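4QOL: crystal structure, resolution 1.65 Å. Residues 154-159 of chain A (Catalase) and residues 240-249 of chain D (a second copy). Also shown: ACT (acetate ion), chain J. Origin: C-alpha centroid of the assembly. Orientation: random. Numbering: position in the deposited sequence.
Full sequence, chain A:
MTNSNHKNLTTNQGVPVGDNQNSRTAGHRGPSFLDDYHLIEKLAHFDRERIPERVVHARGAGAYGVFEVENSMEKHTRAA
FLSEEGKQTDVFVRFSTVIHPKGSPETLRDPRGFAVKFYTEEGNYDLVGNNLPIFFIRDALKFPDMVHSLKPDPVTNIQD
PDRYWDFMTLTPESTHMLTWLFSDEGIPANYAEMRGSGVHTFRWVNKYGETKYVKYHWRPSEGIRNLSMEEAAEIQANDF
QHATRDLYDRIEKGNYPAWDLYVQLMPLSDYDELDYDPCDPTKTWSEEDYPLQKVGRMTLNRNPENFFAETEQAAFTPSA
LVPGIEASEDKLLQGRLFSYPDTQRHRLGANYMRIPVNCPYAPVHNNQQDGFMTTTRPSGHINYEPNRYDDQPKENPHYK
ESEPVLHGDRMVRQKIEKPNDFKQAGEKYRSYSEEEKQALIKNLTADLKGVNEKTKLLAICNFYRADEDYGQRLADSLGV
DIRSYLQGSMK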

# COMPACT_ATOMS: atom_id res chain seq x y z
N PRO A 154 9.90 -23.13 1.19
CA PRO A 154 9.02 -22.31 0.37
C PRO A 154 8.01 -23.14 -0.45
O PRO A 154 7.11 -22.57 -1.05
N VAL A 155 8.22 -24.47 -0.53
CA VAL A 155 7.25 -25.32 -1.23
C VAL A 155 6.24 -25.91 -0.25
O VAL A 155 5.02 -25.86 -0.53
N THR A 156 6.71 -26.44 0.87
CA THR A 156 5.91 -27.23 1.79
C THR A 156 5.28 -26.44 2.93
O THR A 156 4.33 -26.92 3.57
N ASN A 157 5.76 -25.20 3.16
CA ASN A 157 5.40 -24.43 4.38
C ASN A 157 5.69 -25.13 5.69
O ASN A 157 5.04 -24.82 6.71
N ILE A 158 6.70 -26.02 5.72
CA ILE A 158 7.13 -26.67 6.97
C ILE A 158 8.62 -26.47 7.16
O ILE A 158 9.38 -26.59 6.22
N GLN A 159 9.02 -26.11 8.36
CA GLN A 159 10.47 -25.93 8.64
C GLN A 159 11.19 -27.25 8.46
O GLN A 159 10.66 -28.33 8.80
N PHE D 240 2.21 -28.58 15.01
CA PHE D 240 1.23 -27.52 14.92
C PHE D 240 0.82 -27.27 13.44
O PHE D 240 0.07 -26.32 13.16
N GLN D 241 1.30 -28.10 12.52
CA GLN D 241 0.90 -27.97 11.12
C GLN D 241 0.59 -29.38 10.53
O GLN D 241 0.89 -29.64 9.38
N HIS D 242 -0.05 -30.21 11.31
CA HIS D 242 -0.16 -31.60 10.89
C HIS D 242 -1.05 -31.84 9.67
O HIS D 242 -0.89 -32.85 8.93
N ALA D 243 -2.08 -31.01 9.49
CA ALA D 243 -3.02 -31.13 8.38
C ALA D 243 -2.31 -30.62 7.10
O ALA D 243 -2.44 -31.23 6.05
N THR D 244 -1.51 -29.51 7.19
CA THR D 244 -0.75 -29.08 6.01
C THR D 244 0.21 -30.18 5.58
O THR D 244 0.40 -30.50 4.39
N ARG D 245 0.85 -30.78 6.57
CA ARG D 245 1.82 -31.87 6.37
C ARG D 245 1.17 -33.04 5.67
O ARG D 245 1.70 -33.56 4.67
N ASP D 246 0.07 -33.42 6.24
CA ASP D 246 -0.66 -34.63 5.77
C ASP D 246 -1.10 -34.48 4.31
O ASP D 246 -0.96 -35.43 3.50
N LEU D 247 -1.64 -33.32 3.97
CA LEU D 247 -2.07 -33.09 2.59
C LEU D 247 -0.91 -33.17 1.60
O LEU D 247 -1.01 -33.87 0.55
N TYR D 248 0.21 -32.48 1.91
CA TYR D 248 1.36 -32.44 1.03
C TYR D 248 1.89 -33.88 0.83
O TYR D 248 2.20 -34.32 -0.27
N ASP D 249 1.99 -34.55 1.93
CA ASP D 249 2.55 -35.90 1.96
C ASP D 249 1.73 -36.93 1.21
O ASP D 249 2.32 -37.77 0.51

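The chain A loop lies along the first two turns of a chain D helix, and the contact follows a simple rule: direct contact is made mostly by carbon atoms, and the hydrogen bonding between the stretches runs through water. No direct hydrogen bond crosses between the stretches, which together bury 368 Å².

From the N-cap into the helix, positions 241, 244, 245 and 248 make the contact. Gln241(D), Thr244(D) and Tyr248(D) aim their CA-to-CB bonds toward the loop; Arg245(D) starts sideways, but its end comes nearer. His242(D) and Asp246(D) point away. From the loop, Ile158(A) points toward the helix and gives up the most area, 94 Å². In its m, t rotamer, Ile158(A) CD1 lies 3.6 Å from Arg245(D) CB and also sits over one face of the guanidinium. Arg245(D), t at chi1 and chi2 and m at chi3, thus lends this contact both aliphatic carbon and a flat face, while its NE and NH2 are satisfied by hydrogen bonds just beyond the stretches. Ile158(A) CG1 packs on Gln241(D) CG at 3.9 Å.

The aromatic contact comes one turn after Thr244(D). Tyr248(D), with chi1 t, presents a ring face to the methyl of Thr156(A): CG2 sits 3.8 Å from the centroid of the Tyr248(D) ring and 20° off its normal, a CH-pi contact. Val155(A), also t, approaches the same ring obliquely, its CG1 4.1 Å from Tyr248(D) CE2 and 3.7 Å from Tyr248(D) OH.

Thr156(A) serves two roles. With chi1 p, Thr156(A) OG1 accepts a hydrogen bond from Ile158(A) N at 3.0 Å, tying the loop together locally, while its CG2 lies over the Tyr248(D) ring. The methyl of Thr244(D), chi1 m, similarly fills space, with CG2 3.8 Å from Thr156(A) O.

Three waters bridge polar groups of the two stretches, donating to both sides in each case. Water 1 binds Thr156(A) O at 2.9 Å and, weakly, Thr244(D) O at 3.2 Å. Water 2 links Asn157(A) OD1 (3.1 Å) to Thr244(D) OG1 (2.6 Å), with Asn157(A) in a t rotamer. Water 3 joins Asn157(A) O to Gln241(D) OE1, 2.7 Å from each. Gln241(D), the N-cap residue, has chi1 p and chi2 between wells at -107°; its OE1 meets this water while NE2 bonds just outside the stretches.

Gln159(A) stands apart from the helix. With chi1 and chi2 both t, Gln159(A) NE2 donates a 2.9 Å hydrogen bond to OXT of the acetate, an ion probably from the crystallisation liquor.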

# COMPACT_ATOMS: atom_id res chain seq x y z
CB PRO A 154 10.00 -21.56 -0.53
CG PRO A 154 11.20 -22.46 -0.62
CD PRO A 154 11.30 -23.00 0.77
CB VAL A 155 7.97 -26.46 -1.99
CG1 VAL A 155 6.98 -27.27 -2.81
CG2 VAL A 155 9.09 -25.90 -2.88
CB THR A 156 6.70 -28.32 2.47
OG1 THR A 156 7.62 -27.72 3.38
CG2 THR A 156 7.44 -29.19 1.46
CB ASN A 157 3.87 -24.04 4.32
CG ASN A 157 3.52 -22.87 5.18
OD1 ASN A 157 2.42 -22.82 5.85
ND2 ASN A 157 4.46 -21.95 5.27
CB ILE A 158 6.79 -28.19 6.97
CG1 ILE A 158 5.28 -28.30 6.78
CG2 ILE A 158 7.18 -28.84 8.31
CD1 ILE A 158 4.74 -29.71 6.91
CB GLN A 159 10.70 -25.42 10.03
CG GLN A 159 12.15 -25.16 10.35
CD GLN A 159 12.34 -24.69 11.77
OE1 GLN A 159 11.95 -25.36 12.74
NE2 GLN A 159 12.88 -23.50 11.91
CB PHE D 240 1.72 -26.23 15.60
CG PHE D 240 2.94 -25.62 15.00
CD1 PHE D 240 4.19 -26.08 15.34
CD2 PHE D 240 2.83 -24.58 14.12
CE1 PHE D 240 5.32 -25.55 14.79
CE2 PHE D 240 3.96 -24.08 13.51
CZ PHE D 240 5.21 -24.54 13.86
CB GLN D 241 1.91 -27.25 10.24
CG GLN D 241 3.26 -27.96 10.14
CD GLN D 241 4.37 -27.25 10.92
OE1 GLN D 241 4.73 -26.11 10.64
NE2 GLN D 241 4.90 -27.93 11.93
CB HIS D 242 -0.69 -32.45 12.07
CG HIS D 242 -2.14 -32.39 12.22
ND1 HIS D 242 -2.80 -31.36 12.86
CD2 HIS D 242 -3.09 -33.26 11.82
CE1 HIS D 242 -4.10 -31.59 12.83
NE2 HIS D 242 -4.29 -32.72 12.17
CB ALA D 243 -4.29 -30.37 8.62
CB THR D 244 0.03 -27.74 6.34
OG1 THR D 244 -0.95 -26.72 6.40
CG2 THR D 244 1.05 -27.46 5.34
CB ARG D 245 2.44 -32.32 7.70
CG ARG D 245 3.59 -33.30 7.55
CD ARG D 245 4.05 -33.88 8.86
NE ARG D 245 4.46 -32.85 9.82
CZ ARG D 245 5.67 -32.34 9.94
NH1 ARG D 245 6.64 -32.65 9.09
NH2 ARG D 245 5.88 -31.43 10.86
CB ASP D 246 -1.85 -34.84 6.66
CG ASP D 246 -2.77 -35.92 6.17
OD1 ASP D 246 -2.57 -37.09 6.51
OD2 ASP D 246 -3.72 -35.56 5.44
CB LEU D 247 -2.81 -31.76 2.47
CG LEU D 247 -3.36 -31.39 1.05
CD1 LEU D 247 -4.36 -32.37 0.53
CD2 LEU D 247 -3.95 -29.99 1.13
CB TYR D 248 2.42 -31.54 1.61
CG TYR D 248 3.61 -31.37 0.69
CD1 TYR D 248 4.65 -32.29 0.69
CD2 TYR D 248 3.66 -30.30 -0.20
CE1 TYR D 248 5.72 -32.14 -0.17
CE2 TYR D 248 4.72 -30.14 -1.06
CZ TYR D 248 5.72 -31.04 -1.06
OH TYR D 248 6.75 -30.83 -1.95
CB ASP D 249 2.76 -36.36 3.43
CG ASP D 249 3.94 -35.66 4.10
OD1 ASP D 249 4.69 -34.87 3.45
OD2 ASP D 249 4.15 -35.88 5.30
C ACT J . 15.14 -22.32 14.97
O ACT J . 15.41 -21.37 15.72
OXT ACT J . 14.11 -22.27 14.23
CH3 ACT J . 16.11 -23.48 14.99
O HOH W 1 3.51 -29.70 4.08
O HOH W 2 -0.27 -24.22 6.21
O HOH W 3 3.59 -24.38 8.89